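Local coordinates for variant surface glycoprotein MITat 1.13 (Trypanosoma brucei, PDB 6Z8H), which probably forms, as a GPI-anchored glycoprotein, part of the dense surface coat whose antigenic variation lets the parasite evade the host immune response, at residues 58-62 / 280-284; 70-75 / 374-379; 184-188 / 261-265; 82-86 / 299-304. One frame throughout, in Å; residues are numbered along the deposited sequence.

In the fold
The long helical hairpin 34-75/78-129 is the axis of this elongated chain, and all four contacts lie along it. Contacts 1 and 2 use helix 34-75, contact 4 uses helix 78-129, and contact 3 packs beside both. First segments come in the order 1, 2, 4, 3; contact 3 is nested inside the other three loops, while contact 1 crosses 2 and 4. Contacts 2 and 4 lie about 18 Å apart between centres and touch where Ile84 meets Ala72 and Ala73; both also reach the second subunit. Contact 1 is about 22 Å from each, centre to centre, and contact 3 about 31 Å from contact 1. Distant later segments thus dock on one early scaffold.

Contact 1. Residues 58-62 / 280-284; sequences NEREN and CSSLI
Asn62, chi1 m (-77°), lays its carboxamide along the backbone of residues 282-284: ND2 gives a hydrogen bond to Ser282 O at 2.9 Å, and OD1 accepts one from Ile284 N, also at 2.9 Å, both nearly straight. One amide group therefore satisfies a carbonyl and an N-H two residues apart. Residues 58-62 are regular helix, with Asn62 N hydrogen-bonded to Asn58 O at 2.7 Å. The partner has no regular structure. Cys280 is left-handed (phi/psi 54/50), Ser281 is near -85/-11, Ser282 and Leu283 are extended, and Ile284 takes right-handed helical angles (-56/-32). The CA atoms pair Asn58 with Cys280 (6.4 Å) and Asn62 with Ile284 (5.9 Å). One turn before Asn62, Asn58, also m in chi1, sends ND2 to Cys280 O at 2.8 Å. This places a loop from late in the chain against the long helical hairpin characteristic of A-type VSG N-terminal domains, and the Cys98-Cys280 disulfide bonds it covalently to the second arm, helix 78-129. The sulfur also packs on the first arm, with Cys280 SG 3.6 Å from Asn58 CB and 3.6 Å from Glu59 N. Leu283, chi1 m and chi2 t, brings CD2 within 3.6 Å of Asn62 OD1 and 3.7 Å of Glu61 OE1. Ile284 points inward between the arms, onto Ala65, Leu69 and Ala91.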
loop_
_atom_site.group_PDB
_atom_site.type_symbol
_atom_site.label_atom_id
_atom_site.label_comp_id
_atom_site.label_asym_id
_atom_site.label_seq_id
_atom_site.Cartn_x
_atom_site.Cartn_y
_atom_site.Cartn_z
ATOM N N ASN A 58 -8.572 -11.544 -10.236
ATOM C CA ASN A 58 -9.683 -12.478 -10.360
ATOM C C ASN A 58 -11.007 -11.738 -10.332
ATOM O O ASN A 58 -11.955 -12.129 -11.022
ATOM C CB ASN A 58 -9.637 -13.516 -9.243
ATOM C CG ASN A 58 -8.541 -14.541 -9.432
ATOM O OD1 ASN A 58 -7.917 -14.652 -10.492
ATOM N ND2 ASN A 58 -8.332 -15.321 -8.408
ATOM N N GLU A 59 -11.117 -10.696 -9.508
ATOM C CA GLU A 59 -12.343 -9.909 -9.453
ATOM C C GLU A 59 -12.580 -9.211 -10.774
ATOM O O GLU A 59 -13.738 -9.064 -11.212
ATOM C CB GLU A 59 -12.282 -8.890 -8.312
ATOM C CG GLU A 59 -13.578 -8.165 -7.967
ATOM C CD GLU A 59 -13.940 -7.004 -8.876
ATOM O OE1 GLU A 59 -13.066 -6.398 -9.538
ATOM O OE2 GLU A 59 -15.148 -6.674 -8.924
ATOM N N ARG A 60 -11.515 -8.721 -11.411
ATOM C CA ARG A 60 -11.682 -8.112 -12.728
ATOM C C ARG A 60 -12.211 -9.128 -13.723
ATOM O O ARG A 60 -13.130 -8.831 -14.490
ATOM C CB ARG A 60 -10.367 -7.506 -13.229
ATOM C CG ARG A 60 -10.396 -7.058 -14.683
ATOM C CD ARG A 60 -9.055 -6.539 -15.193
ATOM N NE ARG A 60 -8.127 -7.616 -15.527
ATOM C CZ ARG A 60 -6.967 -7.830 -14.915
ATOM N NH1 ARG A 60 -6.553 -7.029 -13.938
ATOM N NH2 ARG A 60 -6.196 -8.839 -15.295
ATOM N N GLU A 61 -11.651 -10.338 -13.703
ATOM C CA GLU A 61 -12.097 -11.390 -14.603
ATOM C C GLU A 61 -13.508 -11.837 -14.270
ATOM O O GLU A 61 -14.297 -12.093 -15.177
ATOM C CB GLU A 61 -11.158 -12.598 -14.554
ATOM C CG GLU A 61 -9.796 -12.359 -15.158
ATOM C CD GLU A 61 -8.944 -13.608 -15.189
ATOM O OE1 GLU A 61 -9.445 -14.707 -14.881
ATOM O OE2 GLU A 61 -7.758 -13.474 -15.510
ATOM N N ASN A 62 -13.851 -11.932 -12.981
ATOM C CA ASN A 62 -15.198 -12.339 -12.595
ATOM C C ASN A 62 -16.229 -11.269 -12.969
ATOM O O ASN A 62 -17.333 -11.601 -13.421
ATOM C CB ASN A 62 -15.263 -12.647 -11.099
ATOM C CG ASN A 62 -14.658 -13.997 -10.737
ATOM O OD1 ASN A 62 -14.614 -14.908 -11.560
ATOM N ND2 ASN A 62 -14.157 -14.120 -9.490
ATOM N N CYS A 280 -10.767 -13.805 -2.941
ATOM C CA CYS A 280 -11.243 -13.895 -4.324
ATOM C C CYS A 280 -10.448 -14.928 -5.124
ATOM O O CYS A 280 -9.947 -14.650 -6.217
ATOM C CB CYS A 280 -11.216 -12.546 -5.042
ATOM S SG CYS A 280 -12.091 -12.744 -6.675
ATOM N N SER A 281 -10.317 -16.134 -4.565
ATOM C CA SER A 281 -9.590 -17.176 -5.279
ATOM C C SER A 281 -10.459 -17.943 -6.273
ATOM O O SER A 281 -9.909 -18.687 -7.091
ATOM C CB SER A 281 -8.959 -18.180 -4.308
ATOM O OG SER A 281 -9.911 -18.907 -3.565
ATOM N N SER A 282 -11.792 -17.779 -6.247
ATOM C CA SER A 282 -12.689 -18.569 -7.078
ATOM C C SER A 282 -13.018 -17.799 -8.350
ATOM O O SER A 282 -13.155 -16.570 -8.323
ATOM C CB SER A 282 -13.981 -18.859 -6.320
ATOM O OG SER A 282 -13.729 -19.682 -5.200
ATOM N N LEU A 283 -13.146 -18.530 -9.456
ATOM C CA LEU A 283 -13.399 -17.957 -10.768
ATOM C C LEU A 283 -14.673 -18.533 -11.368
ATOM O O LEU A 283 -14.888 -19.752 -11.354
ATOM C CB LEU A 283 -12.251 -18.208 -11.737
ATOM C CG LEU A 283 -10.953 -17.421 -11.566
ATOM C CD1 LEU A 283 -9.918 -17.971 -12.549
ATOM C CD2 LEU A 283 -11.134 -15.931 -11.781
ATOM N N ILE A 284 -15.509 -17.642 -11.912
ATOM C CA ILE A 284 -16.700 -18.051 -12.645
ATOM C C ILE A 284 -16.348 -18.999 -13.778
ATOM O O ILE A 284 -17.133 -19.892 -14.098
ATOM C CB ILE A 284 -17.406 -16.778 -13.158
ATOM C CG1 ILE A 284 -18.070 -16.045 -11.998
ATOM C CG2 ILE A 284 -18.462 -17.122 -14.221
ATOM C CD1 ILE A 284 -18.475 -14.623 -12.299
#

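Contact 2. Residues 70-75 / 374-379; sequences VTAALA and AIARLL
Both segments are helical and run nearly parallel: the N-to-C directions of their axes differ by 21°, and the axes approach to 10.0 Å. The nearest CA atoms are those of Thr71 and Ile375, 6.1 Å apart, and of Ala75 and Leu378, 6.9 Å apart. Residues 70-75 are the last turns of helix 34-75, the first arm of the VSG hairpin, and residues 374-379 belong to helix 368-383 near the end of the modelled chain, so the contact brings early and late parts of the chain side by side. Leu74 points toward the partner helix. Its chi1 of -143° lies between wells, with chi2 p, and CD2 settles among three side chains, 3.9 Å from each of Ile375 CG2, Leu378 CB and Leu379 CG. A turn earlier, Ile375 (m, t) extends CD1 to 4.0 Å from Val70 CG1 and 3.6 Å from Thr71 OG1. At the other end Ala75 CB meets Leu378 CD1 at 3.7 Å. Strand 348-351 flanks the pair, its Ile349 touching Ala75 and Ala374, while Leu379 of the second subunit packs on Ala73 and Leu74. The Thr71 hydroxyl is hydrogen-bonded to Ser67 O and so is satisfied within its own helix. With no hydrogen bond or salt bridge linking the two segments, their association rests on burying apolar side chains.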
loop_
_atom_site.group_PDB
_atom_site.type_symbol
_atom_site.label_atom_id
_atom_site.label_comp_id
_atom_site.label_asym_id
_atom_site.label_seq_id
_atom_site.Cartn_x
_atom_site.Cartn_y
_atom_site.Cartn_z
ATOM N N VAL A 70 -24.683 -12.163 -18.520
ATOM C CA VAL A 70 -25.966 -11.463 -18.586
ATOM C C VAL A 70 -26.270 -11.065 -20.020
ATOM O O VAL A 70 -27.392 -11.253 -20.520
ATOM C CB VAL A 70 -25.981 -10.255 -17.635
ATOM C CG1 VAL A 70 -27.236 -9.429 -17.840
ATOM C CG2 VAL A 70 -25.862 -10.709 -16.207
ATOM N N THR A 71 -25.280 -10.486 -20.696
ATOM C CA THR A 71 -25.480 -10.027 -22.062
ATOM C C THR A 71 -25.819 -11.188 -22.980
ATOM O O THR A 71 -26.768 -11.122 -23.762
ATOM C CB THR A 71 -24.224 -9.307 -22.548
ATOM O OG1 THR A 71 -23.858 -8.245 -21.638
ATOM C CG2 THR A 71 -24.409 -8.745 -23.937
ATOM N N ALA A 72 -25.076 -12.281 -22.877
ATOM C CA ALA A 72 -25.355 -13.445 -23.710
ATOM C C ALA A 72 -26.711 -14.060 -23.384
ATOM O O ALA A 72 -27.414 -14.523 -24.284
ATOM C CB ALA A 72 -24.227 -14.469 -23.519
ATOM N N ALA A 73 -27.059 -14.146 -22.097
ATOM C CA ALA A 73 -28.339 -14.709 -21.721
ATOM C C ALA A 73 -29.475 -13.932 -22.344
ATOM O O ALA A 73 -30.492 -14.522 -22.695
ATOM C CB ALA A 73 -28.483 -14.701 -20.207
ATOM N N LEU A 74 -29.329 -12.633 -22.539
ATOM C CA LEU A 74 -30.406 -11.846 -23.140
ATOM C C LEU A 74 -30.442 -12.017 -24.648
ATOM O O LEU A 74 -31.528 -12.099 -25.238
ATOM C CB LEU A 74 -30.169 -10.369 -22.835
ATOM C CG LEU A 74 -31.368 -9.493 -22.560
ATOM C CD1 LEU A 74 -31.867 -9.861 -21.148
ATOM C CD2 LEU A 74 -30.990 -8.038 -22.666
ATOM N N ALA A 75 -29.269 -12.097 -25.273
ATOM C CA ALA A 75 -29.175 -12.085 -26.727
ATOM C C ALA A 75 -29.278 -13.454 -27.389
ATOM O O ALA A 75 -29.682 -13.519 -28.547
ATOM C CB ALA A 75 -27.838 -11.472 -27.143
ATOM N N ALA A 374 -25.537 -2.908 -25.682
ATOM C CA ALA A 374 -26.246 -4.015 -26.302
ATOM C C ALA A 374 -27.471 -4.405 -25.486
ATOM O O ALA A 374 -28.537 -4.695 -26.046
ATOM C CB ALA A 374 -25.314 -5.210 -26.479
ATOM N N ILE A 375 -27.331 -4.460 -24.161
ATOM C CA ILE A 375 -28.461 -4.839 -23.317
ATOM C C ILE A 375 -29.609 -3.846 -23.500
ATOM O O ILE A 375 -30.773 -4.227 -23.643
ATOM C CB ILE A 375 -28.006 -4.938 -21.847
ATOM C CG1 ILE A 375 -27.048 -6.120 -21.656
ATOM C CG2 ILE A 375 -29.197 -5.042 -20.915
ATOM C CD1 ILE A 375 -26.501 -6.273 -20.256
ATOM N N ALA A 376 -29.304 -2.552 -23.461
ATOM C CA ALA A 376 -30.359 -1.570 -23.664
ATOM C C ALA A 376 -31.026 -1.757 -25.021
ATOM O O ALA A 376 -32.255 -1.667 -25.138
ATOM C CB ALA A 376 -29.764 -0.166 -23.524
ATOM N N ARG A 377 -30.229 -2.000 -26.062
ATOM C CA ARG A 377 -30.767 -2.109 -27.416
ATOM C C ARG A 377 -31.605 -3.371 -27.568
ATOM O O ARG A 377 -32.662 -3.352 -28.218
ATOM C CB ARG A 377 -29.618 -2.060 -28.426
ATOM C CG ARG A 377 -28.931 -0.695 -28.500
ATOM C CD ARG A 377 -27.594 -0.703 -29.280
ATOM N NE ARG A 377 -27.128 0.665 -29.479
ATOM C CZ ARG A 377 -27.338 1.382 -30.584
ATOM N NH1 ARG A 377 -27.951 0.861 -31.634
ATOM N NH2 ARG A 377 -26.925 2.626 -30.660
ATOM N N LEU A 378 -31.165 -4.465 -26.932
ATOM C CA LEU A 378 -31.924 -5.712 -26.978
ATOM C C LEU A 378 -33.258 -5.571 -26.251
ATOM O O LEU A 378 -34.277 -6.119 -26.696
ATOM C CB LEU A 378 -31.111 -6.854 -26.357
ATOM C CG LEU A 378 -29.926 -7.328 -27.190
ATOM C CD1 LEU A 378 -28.884 -7.994 -26.313
ATOM C CD2 LEU A 378 -30.388 -8.259 -28.295
ATOM N N LEU A 379 -33.274 -4.878 -25.109
ATOM C CA LEU A 379 -34.534 -4.702 -24.398
ATOM C C LEU A 379 -35.452 -3.751 -25.157
ATOM O O LEU A 379 -36.679 -3.943 -25.190
ATOM C CB LEU A 379 -34.269 -4.222 -22.975
ATOM C CG LEU A 379 -33.520 -5.181 -22.044
ATOM C CD1 LEU A 379 -33.132 -4.483 -20.783
ATOM C CD2 LEU A 379 -34.377 -6.387 -21.737
#

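Contact 3. Residues 184-188 / 261-265; sequences NEPEP and ATVAH
Ala261 opens a turn of helix 260-273 that packs against an extended, polyproline II-like stretch, residues 185-188 (phi -60 to -75°, psi 132 to 162°), beside the VSG helical hairpin. Its CB points at the loop and meets Pro188 CB at 3.8 Å; the two CA atoms are 5.8 Å apart, and Tyr123 of helix 78-129 touches both residues. Exposed Thr262 has OG1 3.5 Å from Glu187 OE2. Val263 takes no part and touches the N-acetylglucosamine on Asn260. At His265, N hydrogen-bonded to Ala261 O at 3.0 Å and CA 6.1 Å from Glu187 CA, chi1 is t and chi2 64°, and the imidazole reaches over the loop; its ND1 is hydrogen-bonded to Arg44. Along the loop the ring has CE1 3.3 Å from Pro186 O and ND1 3.8 Å from Pro188 CD. Glu185 turns its carboxylate away to a salt bridge with Arg40. Over one ring face a CH-pi contact forms, Glu187 CA sitting 3.8 Å from the His265 ring centroid and 7° off the normal.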
loop_
_atom_site.group_PDB
_atom_site.type_symbol
_atom_site.label_atom_id
_atom_site.label_comp_id
_atom_site.label_asym_id
_atom_site.label_seq_id
_atom_site.Cartn_x
_atom_site.Cartn_y
_atom_site.Cartn_z
ATOM N N ASN A 184 4.646 -20.208 12.510
ATOM C CA ASN A 184 5.783 -20.404 13.404
ATOM C C ASN A 184 6.983 -19.527 13.062
ATOM O O ASN A 184 8.067 -19.725 13.625
ATOM C CB ASN A 184 6.187 -21.879 13.447
ATOM C CG ASN A 184 5.363 -22.674 14.440
ATOM O OD1 ASN A 184 4.872 -22.124 15.429
ATOM N ND2 ASN A 184 5.207 -23.962 14.186
ATOM N N GLU A 185 6.811 -18.550 12.194
ATOM C CA GLU A 185 7.908 -17.664 11.853
ATOM C C GLU A 185 8.212 -16.751 13.039
ATOM O O GLU A 185 7.293 -16.202 13.655
ATOM C CB GLU A 185 7.514 -16.843 10.618
ATOM C CG GLU A 185 8.630 -15.933 10.105
ATOM C CD GLU A 185 9.830 -16.708 9.576
ATOM O OE1 GLU A 185 9.636 -17.847 9.108
ATOM O OE2 GLU A 185 10.954 -16.162 9.614
ATOM N N PRO A 186 9.472 -16.605 13.425
ATOM C CA PRO A 186 9.797 -15.729 14.553
ATOM C C PRO A 186 9.708 -14.261 14.165
ATOM O O PRO A 186 9.769 -13.885 12.992
ATOM C CB PRO A 186 11.238 -16.114 14.906
ATOM C CG PRO A 186 11.795 -16.657 13.599
ATOM C CD PRO A 186 10.642 -17.343 12.923
ATOM N N GLU A 187 9.623 -13.428 15.201
ATOM C CA GLU A 187 9.622 -11.992 15.007
ATOM C C GLU A 187 10.920 -11.550 14.333
ATOM O O GLU A 187 11.992 -12.131 14.571
ATOM C CB GLU A 187 9.529 -11.277 16.356
ATOM C CG GLU A 187 8.115 -11.000 16.809
ATOM C CD GLU A 187 7.966 -11.005 18.313
ATOM O OE1 GLU A 187 7.376 -11.969 18.845
ATOM O OE2 GLU A 187 8.442 -10.045 18.956
ATOM N N PRO A 188 10.861 -10.503 13.509
ATOM C CA PRO A 188 12.094 -9.910 12.977
ATOM C C PRO A 188 12.967 -9.402 14.117
ATOM O O PRO A 188 12.463 -8.908 15.130
ATOM C CB PRO A 188 11.586 -8.754 12.102
ATOM C CG PRO A 188 10.156 -9.109 11.789
ATOM C CD PRO A 188 9.666 -9.785 13.040
ATOM N N ALA A 261 9.194 -3.615 14.511
ATOM C CA ALA A 261 9.209 -4.913 13.849
ATOM C C ALA A 261 8.167 -5.844 14.449
ATOM O O ALA A 261 7.560 -6.639 13.731
ATOM C CB ALA A 261 10.591 -5.542 13.937
ATOM N N THR A 262 7.924 -5.738 15.756
ATOM C CA THR A 262 6.885 -6.538 16.389
ATOM C C THR A 262 5.520 -6.178 15.834
ATOM O O THR A 262 4.718 -7.065 15.553
ATOM C CB THR A 262 6.913 -6.306 17.901
ATOM O OG1 THR A 262 8.224 -6.562 18.410
ATOM C CG2 THR A 262 5.882 -7.173 18.608
ATOM N N VAL A 263 5.236 -4.883 15.671
ATOM C CA VAL A 263 3.943 -4.440 15.157
ATOM C C VAL A 263 3.757 -4.865 13.707
ATOM O O VAL A 263 2.642 -5.205 13.294
ATOM C CB VAL A 263 3.842 -2.917 15.345
ATOM C CG1 VAL A 263 2.769 -2.320 14.536
ATOM C CG2 VAL A 263 3.655 -2.576 16.827
ATOM N N ALA A 264 4.829 -4.848 12.912
ATOM C CA ALA A 264 4.763 -5.354 11.545
ATOM C C ALA A 264 4.435 -6.844 11.524
ATOM O O ALA A 264 3.544 -7.288 10.782
ATOM C CB ALA A 264 6.083 -5.058 10.835
ATOM N N HIS A 265 5.136 -7.627 12.351
ATOM C CA HIS A 265 4.847 -9.051 12.488
ATOM C C HIS A 265 3.389 -9.271 12.862
ATOM O O HIS A 265 2.720 -10.149 12.310
ATOM C CB HIS A 265 5.756 -9.616 13.576
ATOM C CG HIS A 265 5.905 -11.110 13.591
ATOM N ND1 HIS A 265 6.486 -11.814 12.562
ATOM C CD2 HIS A 265 5.680 -12.011 14.575
ATOM C CE1 HIS A 265 6.580 -13.090 12.895
ATOM N NE2 HIS A 265 6.122 -13.231 14.124
#

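Contact 4. Residues 82-86 / 299-304; sequences RKILP and MVIKAL
Arg82 reaches across to helix 294-304: chi1 m, two t angles and a chi4 of -82° bring NH1 to Ala303 O, to which it donates at 2.8 Å, the carbonyl lying near the guanidinium plane. The same NH1 gives a second hydrogen bond to a water 2.8 Å away, which donates to Lys302 O at 2.6 Å. The two helical segments run roughly antiparallel, 159° between axes that approach to 8.6 Å, with CA atoms paired Arg82-Ala303 at 5.3 Å and Pro86-Met299 at 4.7 Å. Leu304 (m, t) swings CD2 to 3.7 Å from Arg82 CB. Met299 (t, p, p) sets CG 3.9 Å from both Leu85 CB and Pro86 CG, while the t rotamer of Val300 leaves CG2 3.9 Å from Pro86 CB. This joins the start of the hairpin's second arm, helix 78-129, to a short later helix in the part of the fold that meets the second subunit: Leu379 and Ala376 of that subunit pack on Leu85 and Met299, respectively. Pro86 has no N-H to offer, so the helix kinks there and Arg82 O is buried without a partner. The chemistry is thus mixed: a proline costs one backbone bond but adds an apolar face, and Arg82 ties the segments together directly at Ala303 O and by a water at Lys302 O.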
loop_
_atom_site.group_PDB
_atom_site.type_symbol
_atom_site.label_atom_id
_atom_site.label_comp_id
_atom_site.label_asym_id
_atom_site.label_seq_id
_atom_site.Cartn_x
_atom_site.Cartn_y
_atom_site.Cartn_z
ATOM N N ARG A 82 -30.724 -21.560 -22.537
ATOM C CA ARG A 82 -30.949 -22.548 -21.500
ATOM C C ARG A 82 -29.633 -23.061 -20.918
ATOM O O ARG A 82 -29.622 -23.472 -19.758
ATOM C CB ARG A 82 -31.781 -23.701 -22.060
ATOM C CG ARG A 82 -33.224 -23.312 -22.349
ATOM C CD ARG A 82 -33.939 -24.463 -22.991
ATOM N NE ARG A 82 -35.299 -24.147 -23.393
ATOM C CZ ARG A 82 -36.341 -24.154 -22.572
ATOM N NH1 ARG A 82 -36.182 -24.425 -21.283
ATOM N NH2 ARG A 82 -37.544 -23.876 -23.031
ATOM N N LYS A 83 -28.550 -23.088 -21.705
ATOM C CA LYS A 83 -27.218 -23.445 -21.198
ATOM C C LYS A 83 -26.607 -22.327 -20.353
ATOM O O LYS A 83 -25.780 -22.598 -19.493
ATOM C CB LYS A 83 -26.296 -23.778 -22.380
ATOM C CG LYS A 83 -26.800 -24.973 -23.250
ATOM C CD LYS A 83 -25.972 -25.184 -24.511
ATOM C CE LYS A 83 -26.316 -26.494 -25.193
ATOM N NZ LYS A 83 -25.430 -26.738 -26.375
ATOM N N ILE A 84 -27.038 -21.084 -20.520
ATOM C CA ILE A 84 -26.469 -19.960 -19.777
ATOM C C ILE A 84 -27.209 -19.701 -18.466
ATOM O O ILE A 84 -26.585 -19.340 -17.459
ATOM C CB ILE A 84 -26.481 -18.713 -20.674
ATOM C CG1 ILE A 84 -25.696 -18.966 -21.955
ATOM C CG2 ILE A 84 -25.983 -17.507 -19.915
ATOM C CD1 ILE A 84 -25.799 -17.878 -22.945
ATOM N N LEU A 85 -28.537 -19.874 -18.452
ATOM C CA LEU A 85 -29.289 -19.567 -17.239
ATOM C C LEU A 85 -28.759 -20.229 -15.972
ATOM O O LEU A 85 -28.732 -19.557 -14.929
ATOM C CB LEU A 85 -30.778 -19.842 -17.453
ATOM C CG LEU A 85 -31.452 -19.031 -18.546
ATOM C CD1 LEU A 85 -32.973 -19.284 -18.517
ATOM C CD2 LEU A 85 -31.180 -17.558 -18.451
ATOM N N PRO A 86 -28.346 -21.501 -15.966
ATOM C CA PRO A 86 -27.851 -22.098 -14.713
ATOM C C PRO A 86 -26.551 -21.495 -14.212
ATOM O O PRO A 86 -26.170 -21.776 -13.073
ATOM C CB PRO A 86 -27.654 -23.583 -15.070
ATOM C CG PRO A 86 -28.616 -23.805 -16.227
ATOM C CD PRO A 86 -28.556 -22.520 -17.012
ATOM N N MET A 299 -31.394 -24.568 -11.458
ATOM C CA MET A 299 -31.659 -24.010 -12.780
ATOM C C MET A 299 -31.379 -24.996 -13.911
ATOM O O MET A 299 -31.996 -24.875 -14.971
ATOM C CB MET A 299 -30.959 -22.652 -12.927
ATOM C CG MET A 299 -31.314 -21.866 -14.165
ATOM S SD MET A 299 -33.078 -21.579 -14.404
ATOM C CE MET A 299 -33.485 -20.430 -13.104
ATOM N N VAL A 300 -30.502 -25.985 -13.717
ATOM C CA VAL A 300 -30.453 -27.079 -14.688
ATOM C C VAL A 300 -31.815 -27.755 -14.810
ATOM O O VAL A 300 -32.295 -28.030 -15.919
ATOM C CB VAL A 300 -29.349 -28.088 -14.325
ATOM C CG1 VAL A 300 -29.512 -29.328 -15.165
ATOM C CG2 VAL A 300 -27.975 -27.465 -14.536
ATOM N N ILE A 301 -32.465 -28.020 -13.674
ATOM C CA ILE A 301 -33.789 -28.645 -13.692
ATOM C C ILE A 301 -34.801 -27.724 -14.359
ATOM O O ILE A 301 -35.607 -28.146 -15.195
ATOM C CB ILE A 301 -34.214 -28.984 -12.256
ATOM C CG1 ILE A 301 -33.231 -29.976 -11.628
ATOM C CG2 ILE A 301 -35.642 -29.564 -12.255
ATOM C CD1 ILE A 301 -33.490 -30.267 -10.164
ATOM N N LYS A 302 -34.790 -26.450 -13.981
ATOM C CA LYS A 302 -35.806 -25.532 -14.473
ATOM C C LYS A 302 -35.661 -25.294 -15.970
ATOM O O LYS A 302 -36.661 -25.253 -16.699
ATOM C CB LYS A 302 -35.703 -24.194 -13.718
ATOM C CG LYS A 302 -36.104 -24.264 -12.238
ATOM C CD LYS A 302 -35.560 -23.162 -11.383
ATOM C CE LYS A 302 -36.369 -21.977 -11.338
ATOM N NZ LYS A 302 -37.789 -22.204 -10.918
ATOM N N ALA A 303 -34.428 -25.098 -16.441
ATOM C CA ALA A 303 -34.167 -24.622 -17.791
ATOM C C ALA A 303 -33.813 -25.733 -18.763
ATOM O O ALA A 303 -34.068 -25.587 -19.960
ATOM C CB ALA A 303 -33.027 -23.589 -17.776
ATOM N N LEU A 304 -33.190 -26.822 -18.293
ATOM C CA LEU A 304 -32.735 -27.884 -19.178
ATOM C C LEU A 304 -33.535 -29.173 -19.066
ATOM O O LEU A 304 -33.390 -30.029 -19.941
ATOM C CB LEU A 304 -31.247 -28.176 -18.953
ATOM C CG LEU A 304 -30.303 -27.052 -19.390
ATOM C CD1 LEU A 304 -28.862 -27.297 -18.904
ATOM C CD2 LEU A 304 -30.320 -26.887 -20.899
HETATM O O HOH W 1 -37.641 -25.410 -19.126
#